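Local coordinates for Serine/threonine-protein kinase PknI (Mycobacterium tuberculosis, PDB 5XLM) that phosphorylates proteins on serine and threonine as a membrane-spanning kinase that slows mycobacterial growth in the host, here represented by its extracellular sensor domain, at residues A[47-52]-A[56-61]; A[64-69]-A[98-103]; A[139-142]-A[146-149]. All coordinates share one frame; numbering follows the deposited sequence.

Contact 1: A[47-52]-A[56-61]; sequences SKQTYD and TPQPPD
Ser47 and Asp61 make the polar clasp at one end of this contact. Asp61 OD1 takes two bonds from the same residue. The Ser47 hydroxyl reaches it on the syn lone pair, the side of the other carboxylate oxygen, with Ser47 OG to Asp61 OD1 at 2.6 Å. Ser47 N meets Asp61 OD1 at 3.0 Å, nearly along the C-O axis. The serine hydroxyl stands between its own backbone N and carbonyl carbon (chi1 61°), which turns OG to the same carboxylate oxygen as the N-H. Two bonds to OD1 probably limit the swing of the carboxylate.

The other end is held by the backbone carbonyl of Gln49. Thr56 N donates to Gln49 O at 2.6 Å, with the donor tilted 18° from the carbonyl plane. Thr56 OG1 adds a weak bond to the same oxygen. The methyl CG2 of Thr56 touches Tyr51 CB at 3.7 Å, while the rest of the Tyr51 side chain leads away and packs on Gln161 and Ala164.

The side chains of Gln49 and Gln58 both run out extended and meet at their amides, whose planes are 59° apart. Pro57 sets its CB against the carbonyl oxygen of Ser47 at 3.2 Å. Pro59 CG touches Ser47 CB at 4.0 Å. Gln49 also packs on Ile166 and Ile168 of strand 165-174.

Segment 56-61 leads from the short strand 54-55, paired with strand 38-51, into strand 62-72. It is an irregular, proline-rich loop that runs back, roughly antiparallel, along the end of strand 38-51 at the surface of the antiparallel sheet of the sensor domain.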
loop_
_atom_site.group_PDB
_atom_site.type_symbol
_atom_site.label_atom_id
_atom_site.label_comp_id
_atom_site.label_asym_id
_atom_site.label_seq_id
_atom_site.Cartn_x
_atom_site.Cartn_y
_atom_site.Cartn_z
ATOM N N SER A 47 -8.880 -1.269 13.065
ATOM C CA SER A 47 -9.183 -1.465 14.476
ATOM C C SER A 47 -8.091 -0.920 15.385
ATOM O O SER A 47 -8.281 -0.896 16.605
ATOM C CB SER A 47 -9.401 -2.947 14.774
ATOM O OG SER A 47 -8.235 -3.703 14.493
ATOM N N LYS A 48 -6.959 -0.493 14.821
ATOM C CA LYS A 48 -5.848 0.064 15.584
ATOM C C LYS A 48 -5.550 1.502 15.173
ATOM O O LYS A 48 -4.435 1.989 15.387
ATOM C CB LYS A 48 -4.601 -0.804 15.414
ATOM C CG LYS A 48 -4.789 -2.257 15.814
ATOM C CD LYS A 48 -3.791 -3.137 15.077
ATOM C CE LYS A 48 -3.605 -4.480 15.761
ATOM N NZ LYS A 48 -2.598 -5.312 15.046
ATOM N N GLN A 49 -6.528 2.185 14.586
ATOM C CA GLN A 49 -6.333 3.548 14.116
ATOM C C GLN A 49 -6.085 4.499 15.283
ATOM O O GLN A 49 -6.732 4.406 16.330
ATOM C CB GLN A 49 -7.557 3.995 13.320
ATOM C CG GLN A 49 -7.530 5.440 12.890
ATOM C CD GLN A 49 -8.645 5.767 11.924
ATOM O OE1 GLN A 49 -9.095 4.908 11.165
ATOM N NE2 GLN A 49 -9.104 7.011 11.949
ATOM N N THR A 50 -5.139 5.419 15.095
ATOM C CA THR A 50 -4.776 6.396 16.111
ATOM C C THR A 50 -4.941 7.813 15.574
ATOM O O THR A 50 -4.829 8.056 14.368
ATOM C CB THR A 50 -3.328 6.202 16.589
ATOM O OG1 THR A 50 -2.427 6.439 15.500
ATOM C CG2 THR A 50 -3.121 4.790 17.118
ATOM N N TYR A 51 -5.206 8.744 16.489
ATOM C CA TYR A 51 -5.339 10.170 16.189
ATOM C C TYR A 51 -4.303 10.902 17.036
ATOM O O TYR A 51 -4.530 11.144 18.226
ATOM C CB TYR A 51 -6.759 10.656 16.480
ATOM C CG TYR A 51 -7.049 12.079 16.052
ATOM C CD1 TYR A 51 -7.548 12.355 14.785
ATOM C CD2 TYR A 51 -6.843 13.145 16.921
ATOM C CE1 TYR A 51 -7.824 13.653 14.390
ATOM C CE2 TYR A 51 -7.116 14.448 16.534
ATOM C CZ TYR A 51 -7.610 14.694 15.269
ATOM O OH TYR A 51 -7.881 15.986 14.876
ATOM N N ASP A 52 -3.171 11.253 16.421
ATOM C CA ASP A 52 -2.011 11.792 17.136
ATOM C C ASP A 52 -1.564 10.835 18.243
ATOM O O ASP A 52 -1.460 11.204 19.415
ATOM C CB ASP A 52 -2.295 13.189 17.694
ATOM C CG ASP A 52 -2.202 14.273 16.636
ATOM O OD1 ASP A 52 -1.392 14.123 15.696
ATOM O OD2 ASP A 52 -2.933 15.278 16.748
ATOM N N THR A 56 -7.954 5.547 18.372
ATOM C CA THR A 56 -9.331 5.770 17.924
ATOM C C THR A 56 -9.756 4.577 17.079
ATOM O O THR A 56 -9.875 4.672 15.852
ATOM C CB THR A 56 -9.457 7.076 17.133
ATOM O OG1 THR A 56 -8.571 7.046 16.007
ATOM C CG2 THR A 56 -9.131 8.281 18.004
ATOM N N PRO A 57 -9.997 3.428 17.711
ATOM C CA PRO A 57 -10.273 2.207 16.942
ATOM C C PRO A 57 -11.553 2.324 16.129
ATOM O O PRO A 57 -12.587 2.782 16.620
ATOM C CB PRO A 57 -10.388 1.125 18.022
ATOM C CG PRO A 57 -10.757 1.866 19.264
ATOM C CD PRO A 57 -10.063 3.195 19.165
ATOM N N GLN A 58 -11.467 1.911 14.865
ATOM C CA GLN A 58 -12.609 1.908 13.949
ATOM C C GLN A 58 -12.646 0.577 13.210
ATOM O O GLN A 58 -12.319 0.495 12.020
ATOM C CB GLN A 58 -12.529 3.086 12.975
ATOM C CG GLN A 58 -12.542 4.447 13.651
ATOM C CD GLN A 58 -12.762 5.584 12.675
ATOM O OE1 GLN A 58 -12.387 5.496 11.506
ATOM N NE2 GLN A 58 -13.380 6.659 13.151
ATOM N N PRO A 59 -13.043 -0.495 13.893
ATOM C CA PRO A 59 -13.101 -1.815 13.251
ATOM C C PRO A 59 -14.135 -1.833 12.139
ATOM O O PRO A 59 -15.020 -0.966 12.091
ATOM C CB PRO A 59 -13.502 -2.750 14.406
ATOM C CG PRO A 59 -13.147 -2.003 15.649
ATOM C CD PRO A 59 -13.398 -0.567 15.320
ATOM N N PRO A 60 -14.063 -2.809 11.218
ATOM C CA PRO A 60 -13.070 -3.886 11.172
ATOM C C PRO A 60 -11.863 -3.570 10.294
ATOM O O PRO A 60 -11.880 -2.601 9.533
ATOM C CB PRO A 60 -13.865 -5.045 10.580
ATOM C CG PRO A 60 -14.787 -4.365 9.612
ATOM C CD PRO A 60 -15.118 -3.009 10.208
ATOM N N ASP A 61 -10.824 -4.393 10.412
ATOM C CA ASP A 61 -9.720 -4.338 9.469
ATOM C C ASP A 61 -10.215 -4.714 8.078
ATOM O O ASP A 61 -11.174 -5.476 7.923
ATOM C CB ASP A 61 -8.599 -5.282 9.906
ATOM C CG ASP A 61 -8.214 -5.095 11.362
ATOM O OD1 ASP A 61 -8.446 -3.994 11.905
ATOM O OD2 ASP A 61 -7.675 -6.049 11.963
#

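Contact 2: A[64-69]-A[98-103]; sequences TWWAFR and RPFLMQ
Strands 64-69 and 100-103 do not pair; their axes pass 9.4 Å apart at a crossing angle of -45°, and only side chains bridge the gap. Both belong to the curled antiparallel sheet of the sensor domain, where strand 77-83 lies between strands 62-72 and 100-105 in the order of pairing. Side chains from the two strands meet in an aromatic cluster between them.

Trp66 and Phe100 make its main pair, a T-shaped (edge-to-face) stack. Phe100 presents its edge, through CE1 and CD1, to one face of the indole. The planes stand at 88° and the ring centroids are 4.9 Å apart. Phe100 CE1 comes closest to Trp66 CZ3, at 3.4 Å, and so sits over the six-membered ring toward its rim. The phenylalanine ring gets there because CG lies between the backbone N and the carbonyl carbon (chi1 77°).

The indole is also held from its nitrogen side. Trp66 NE1 donates to Thr64 OG1 of the same strand at 2.8 Å, with the hydroxyl oxygen tilted somewhat out of the ring plane. This bond satisfies the indole N-H and probably helps fix the ring's rotation. Ile42 and Met83 pack on Trp66 from the flanking strands.

Phe68 continues the cluster. Phe68 CZ touches Phe100 CZ at 3.9 Å, and Tyr40 stacks edge-to-face with Phe68. Met102 bends at chi3 and brings its sulfur beside the Phe68 ring in a Met-aromatic contact. The sulfur lies at the edge, near the ring plane, with Met102 SD 4.0 Å from Phe68 CE1.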
loop_
_atom_site.group_PDB
_atom_site.type_symbol
_atom_site.label_atom_id
_atom_site.label_comp_id
_atom_site.label_asym_id
_atom_site.label_seq_id
_atom_site.Cartn_x
_atom_site.Cartn_y
_atom_site.Cartn_z
ATOM N N THR A 64 -7.413 -6.211 1.120
ATOM C CA THR A 64 -7.512 -6.041 -0.323
ATOM C C THR A 64 -6.349 -6.775 -0.974
ATOM O O THR A 64 -5.323 -7.035 -0.341
ATOM C CB THR A 64 -7.499 -4.561 -0.734
ATOM O OG1 THR A 64 -6.345 -3.917 -0.181
ATOM C CG2 THR A 64 -8.755 -3.853 -0.244
ATOM N N TRP A 65 -6.516 -7.112 -2.248
ATOM C CA TRP A 65 -5.521 -7.882 -2.980
ATOM C C TRP A 65 -4.987 -7.077 -4.154
ATOM O O TRP A 65 -5.740 -6.381 -4.843
ATOM C CB TRP A 65 -6.099 -9.216 -3.459
ATOM C CG TRP A 65 -6.144 -10.230 -2.362
ATOM C CD1 TRP A 65 -5.233 -11.220 -2.125
ATOM C CD2 TRP A 65 -7.132 -10.338 -1.332
ATOM N NE1 TRP A 65 -5.603 -11.946 -1.019
ATOM C CE2 TRP A 65 -6.764 -11.423 -0.512
ATOM C CE3 TRP A 65 -8.297 -9.627 -1.028
ATOM C CZ2 TRP A 65 -7.518 -11.815 0.590
ATOM C CZ3 TRP A 65 -9.046 -10.017 0.071
ATOM C CH2 TRP A 65 -8.653 -11.101 0.866
ATOM N N TRP A 66 -3.678 -7.181 -4.374
ATOM C CA TRP A 66 -2.980 -6.365 -5.352
ATOM C C TRP A 66 -1.981 -7.222 -6.114
ATOM O O TRP A 66 -1.439 -8.195 -5.583
ATOM C CB TRP A 66 -2.257 -5.189 -4.680
ATOM C CG TRP A 66 -3.164 -4.308 -3.873
ATOM C CD1 TRP A 66 -3.637 -4.549 -2.615
ATOM C CD2 TRP A 66 -3.701 -3.042 -4.268
ATOM N NE1 TRP A 66 -4.441 -3.514 -2.205
ATOM C CE2 TRP A 66 -4.495 -2.574 -3.201
ATOM C CE3 TRP A 66 -3.587 -2.259 -5.421
ATOM C CZ2 TRP A 66 -5.174 -1.359 -3.254
ATOM C CZ3 TRP A 66 -4.261 -1.051 -5.470
ATOM C CH2 TRP A 66 -5.044 -0.612 -4.394
ATOM N N ALA A 67 -1.745 -6.851 -7.368
ATOM C CA ALA A 67 -0.726 -7.475 -8.201
ATOM C C ALA A 67 0.451 -6.511 -8.295
ATOM O O ALA A 67 0.342 -5.446 -8.911
ATOM C CB ALA A 67 -1.284 -7.818 -9.580
ATOM N N PHE A 68 1.564 -6.878 -7.670
ATOM C CA PHE A 68 2.748 -6.034 -7.600
ATOM C C PHE A 68 3.760 -6.435 -8.665
ATOM O O PHE A 68 3.956 -7.624 -8.936
ATOM C CB PHE A 68 3.405 -6.126 -6.219
ATOM C CG PHE A 68 2.885 -5.131 -5.218
ATOM C CD1 PHE A 68 3.607 -3.986 -4.924
ATOM C CD2 PHE A 68 1.685 -5.349 -4.560
ATOM C CE1 PHE A 68 3.139 -3.071 -3.998
ATOM C CE2 PHE A 68 1.212 -4.436 -3.633
ATOM C CZ PHE A 68 1.940 -3.296 -3.352
ATOM N N ARG A 69 4.404 -5.435 -9.263
ATOM C CA ARG A 69 5.569 -5.651 -10.109
ATOM C C ARG A 69 6.587 -4.561 -9.800
ATOM O O ARG A 69 6.219 -3.417 -9.514
ATOM C CB ARG A 69 5.195 -5.661 -11.602
ATOM C CG ARG A 69 5.204 -4.301 -12.263
ATOM C CD ARG A 69 4.476 -4.295 -13.598
ATOM N NE ARG A 69 5.254 -4.869 -14.693
ATOM C CZ ARG A 69 4.820 -5.843 -15.487
ATOM N NH1 ARG A 69 3.607 -6.353 -15.315
ATOM N NH2 ARG A 69 5.594 -6.301 -16.460
ATOM N N ARG A 98 -7.134 2.967 -10.501
ATOM C CA ARG A 98 -5.820 3.419 -10.929
ATOM C C ARG A 98 -4.731 2.749 -10.092
ATOM O O ARG A 98 -4.886 2.595 -8.875
ATOM C CB ARG A 98 -5.711 4.943 -10.825
ATOM C CG ARG A 98 -6.298 5.560 -9.552
ATOM C CD ARG A 98 -5.263 5.697 -8.440
ATOM N NE ARG A 98 -5.696 6.625 -7.397
ATOM C CZ ARG A 98 -5.044 6.830 -6.257
ATOM N NH1 ARG A 98 -3.925 6.166 -6.000
ATOM N NH2 ARG A 98 -5.513 7.697 -5.370
ATOM N N PRO A 99 -3.631 2.326 -10.709
ATOM C CA PRO A 99 -2.538 1.732 -9.936
ATOM C C PRO A 99 -1.779 2.787 -9.150
ATOM O O PRO A 99 -1.604 3.922 -9.597
ATOM C CB PRO A 99 -1.653 1.097 -11.013
ATOM C CG PRO A 99 -1.888 1.954 -12.221
ATOM C CD PRO A 99 -3.341 2.357 -12.154
ATOM N N PHE A 100 -1.327 2.403 -7.960
ATOM C CA PHE A 100 -0.501 3.272 -7.138
ATOM C C PHE A 100 0.937 2.769 -7.147
ATOM O O PHE A 100 1.204 1.585 -7.368
ATOM C CB PHE A 100 -1.042 3.372 -5.702
ATOM C CG PHE A 100 -0.740 2.176 -4.836
ATOM C CD1 PHE A 100 -1.577 1.073 -4.836
ATOM C CD2 PHE A 100 0.361 2.173 -3.995
ATOM C CE1 PHE A 100 -1.309 -0.019 -4.029
ATOM C CE2 PHE A 100 0.636 1.082 -3.191
ATOM C CZ PHE A 100 -0.200 -0.014 -3.207
ATOM N N LEU A 101 1.863 3.692 -6.917
ATOM C CA LEU A 101 3.286 3.424 -7.049
ATOM C C LEU A 101 3.964 3.529 -5.692
ATOM O O LEU A 101 3.584 4.356 -4.859
ATOM C CB LEU A 101 3.933 4.403 -8.034
ATOM C CG LEU A 101 3.140 4.658 -9.320
ATOM C CD1 LEU A 101 3.804 5.731 -10.169
ATOM C CD2 LEU A 101 2.971 3.370 -10.118
ATOM N N MET A 102 4.970 2.686 -5.473
ATOM C CA MET A 102 5.785 2.748 -4.270
ATOM C C MET A 102 7.254 2.831 -4.653
ATOM O O MET A 102 7.697 2.185 -5.608
ATOM C CB MET A 102 5.551 1.541 -3.356
ATOM C CG MET A 102 4.099 1.308 -2.999
ATOM S SD MET A 102 3.882 0.140 -1.646
ATOM C CE MET A 102 4.326 1.163 -0.245
ATOM N N GLN A 103 8.002 3.637 -3.907
ATOM C CA GLN A 103 9.432 3.809 -4.108
ATOM C C GLN A 103 10.158 3.358 -2.851
ATOM O O GLN A 103 9.799 3.771 -1.742
ATOM C CB GLN A 103 9.769 5.269 -4.427
ATOM C CG GLN A 103 11.246 5.538 -4.645
ATOM C CD GLN A 103 11.509 6.948 -5.139
ATOM O OE1 GLN A 103 10.578 7.715 -5.397
ATOM N NE2 GLN A 103 12.783 7.299 -5.274
#

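Contact 3: A[139-142]-A[146-149]; sequences RPQP and LVGE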
loop_
_atom_site.group_PDB
_atom_site.type_symbol
_atom_site.label_atom_id
_atom_site.label_comp_id
_atom_site.label_asym_id
_atom_site.label_seq_id
_atom_site.Cartn_x
_atom_site.Cartn_y
_atom_site.Cartn_z
ATOM N N ARG A 139 7.413 -1.743 5.453
ATOM C CA ARG A 139 8.790 -2.068 5.784
ATOM C C ARG A 139 9.013 -3.562 5.629
ATOM O O ARG A 139 8.284 -4.354 6.247
ATOM C CB ARG A 139 9.119 -1.625 7.204
ATOM C CG ARG A 139 9.111 -0.117 7.379
ATOM C CD ARG A 139 7.908 0.369 8.171
ATOM N NE ARG A 139 7.775 1.824 8.116
ATOM C CZ ARG A 139 6.920 2.528 8.851
ATOM N NH1 ARG A 139 6.123 1.912 9.712
ATOM N NH2 ARG A 139 6.865 3.850 8.729
ATOM N N PRO A 140 9.989 -3.992 4.832
ATOM C CA PRO A 140 10.218 -5.431 4.653
ATOM C C PRO A 140 10.697 -6.065 5.949
ATOM O O PRO A 140 11.661 -5.603 6.562
ATOM C CB PRO A 140 11.300 -5.492 3.566
ATOM C CG PRO A 140 11.310 -4.126 2.940
ATOM C CD PRO A 140 10.912 -3.179 4.026
ATOM N N GLN A 141 10.020 -7.135 6.339
ATOM C CA GLN A 141 10.397 -7.900 7.510
ATOM C C GLN A 141 11.448 -8.911 7.062
ATOM O O GLN A 141 11.552 -9.212 5.870
ATOM C CB GLN A 141 9.186 -8.571 8.148
ATOM C CG GLN A 141 8.198 -7.571 8.719
ATOM C CD GLN A 141 8.888 -6.440 9.460
ATOM O OE1 GLN A 141 9.692 -6.671 10.359
ATOM N NE2 GLN A 141 8.572 -5.206 9.084
ATOM N N PRO A 142 12.211 -9.462 7.993
ATOM C CA PRO A 142 13.252 -10.425 7.625
ATOM C C PRO A 142 12.660 -11.644 6.930
ATOM O O PRO A 142 13.258 -12.204 6.013
ATOM C CB PRO A 142 13.839 -10.824 8.977
ATOM C CG PRO A 142 13.657 -9.611 9.823
ATOM C CD PRO A 142 12.369 -8.976 9.375
ATOM N N LEU A 146 5.613 -7.870 4.808
ATOM C CA LEU A 146 5.919 -6.474 5.083
ATOM C C LEU A 146 4.944 -5.932 6.116
ATOM O O LEU A 146 3.757 -6.270 6.102
ATOM C CB LEU A 146 5.851 -5.623 3.806
ATOM C CG LEU A 146 6.651 -6.128 2.602
ATOM C CD1 LEU A 146 5.730 -6.758 1.567
ATOM C CD2 LEU A 146 7.476 -5.007 1.989
ATOM N N VAL A 147 5.454 -5.091 7.011
ATOM C CA VAL A 147 4.655 -4.444 8.042
ATOM C C VAL A 147 4.876 -2.944 7.940
ATOM O O VAL A 147 6.010 -2.485 7.769
ATOM C CB VAL A 147 5.017 -4.960 9.451
ATOM C CG1 VAL A 147 4.215 -4.227 10.513
ATOM C CG2 VAL A 147 4.781 -6.460 9.540
ATOM N N GLY A 148 3.794 -2.183 8.028
ATOM C CA GLY A 148 3.904 -0.744 7.950
ATOM C C GLY A 148 2.683 -0.027 8.478
ATOM O O GLY A 148 2.084 -0.456 9.467
ATOM N N GLU A 149 2.302 1.068 7.828
ATOM C CA GLU A 149 1.174 1.849 8.307
ATOM C C GLU A 149 0.699 2.779 7.206
ATOM O O GLU A 149 1.468 3.163 6.320
ATOM C CB GLU A 149 1.543 2.657 9.556
ATOM C CG GLU A 149 2.687 3.623 9.330
ATOM C CD GLU A 149 3.174 4.274 10.609
ATOM O OE1 GLU A 149 2.346 4.527 11.511
ATOM O OE2 GLU A 149 4.394 4.528 10.712
#
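Arg139 and Glu149 are joined by a salt bridge in which both terminal nitrogens of the guanidinium grip one oxygen. Arg139 NH2 lies 3.2 Å from Glu149 OE2, which accepts with its anti lone pair, the side away from the other oxygen. Arg139 NH1 reaches the same Glu149 OE2 at 3.3 Å from above the carboxylate plane. The oxygen itself lies almost in the guanidinium plane, at its end. The two flat groups are strongly turned against each other, with planes 72° apart. A bend in the arginine chain at chi2 (108°) carries the guanidinium along strand 146-154 past Gly148 to the glutamate. Arg139 NE is engaged too, by Gln108 OE1, so the group is held at more than one side.

The backbones add a hydrogen-bonded pair, Arg139 with Val147. Arg139 N binds Val147 O at 2.8 Å, and Val147 N binds Arg139 O at 3.0 Å. This is the end of the beta hairpin formed by strands 131-140 and 146-154, part of the antiparallel sheet of the sensor domain. Pro140 and Leu146 are the next pair, a non-hydrogen-bonded one. The CA of Leu146 makes a CA-H...O contact with Arg139 O at 3.4 Å.

Gln141 folds back beside the turn. Its NE2 gives a weak bond to Arg139 O, and Gln141 CG packs on the Val147 methyl CG2 at 3.7 Å. On the opposite face of the hairpin, Leu146 CD2 lies against the ring of Pro140, 4.0 Å from Pro140 CG. Trp109 of strand 108-117 packs on both of these residues.

From the N terminus the three contacts follow in series; none nests in or crosses another. Contact 1 comes first and closes the short excursion between strands 38-51 and 62-72. The chain then enters strand 62-72 directly, so the segments of contacts 1 and 2 adjoin in sequence although their centres are about 23 Å apart. Contact 2 spans the longest separation, 28 residues including strand 77-83, and ties strand 62-72 to strand 100-105. Contact 3 closes the hairpin of strands 131-140 and 146-154. Its centre is about 15 Å from that of contact 2 and about 19 Å from that of contact 1. All three reach the same antiparallel sheet.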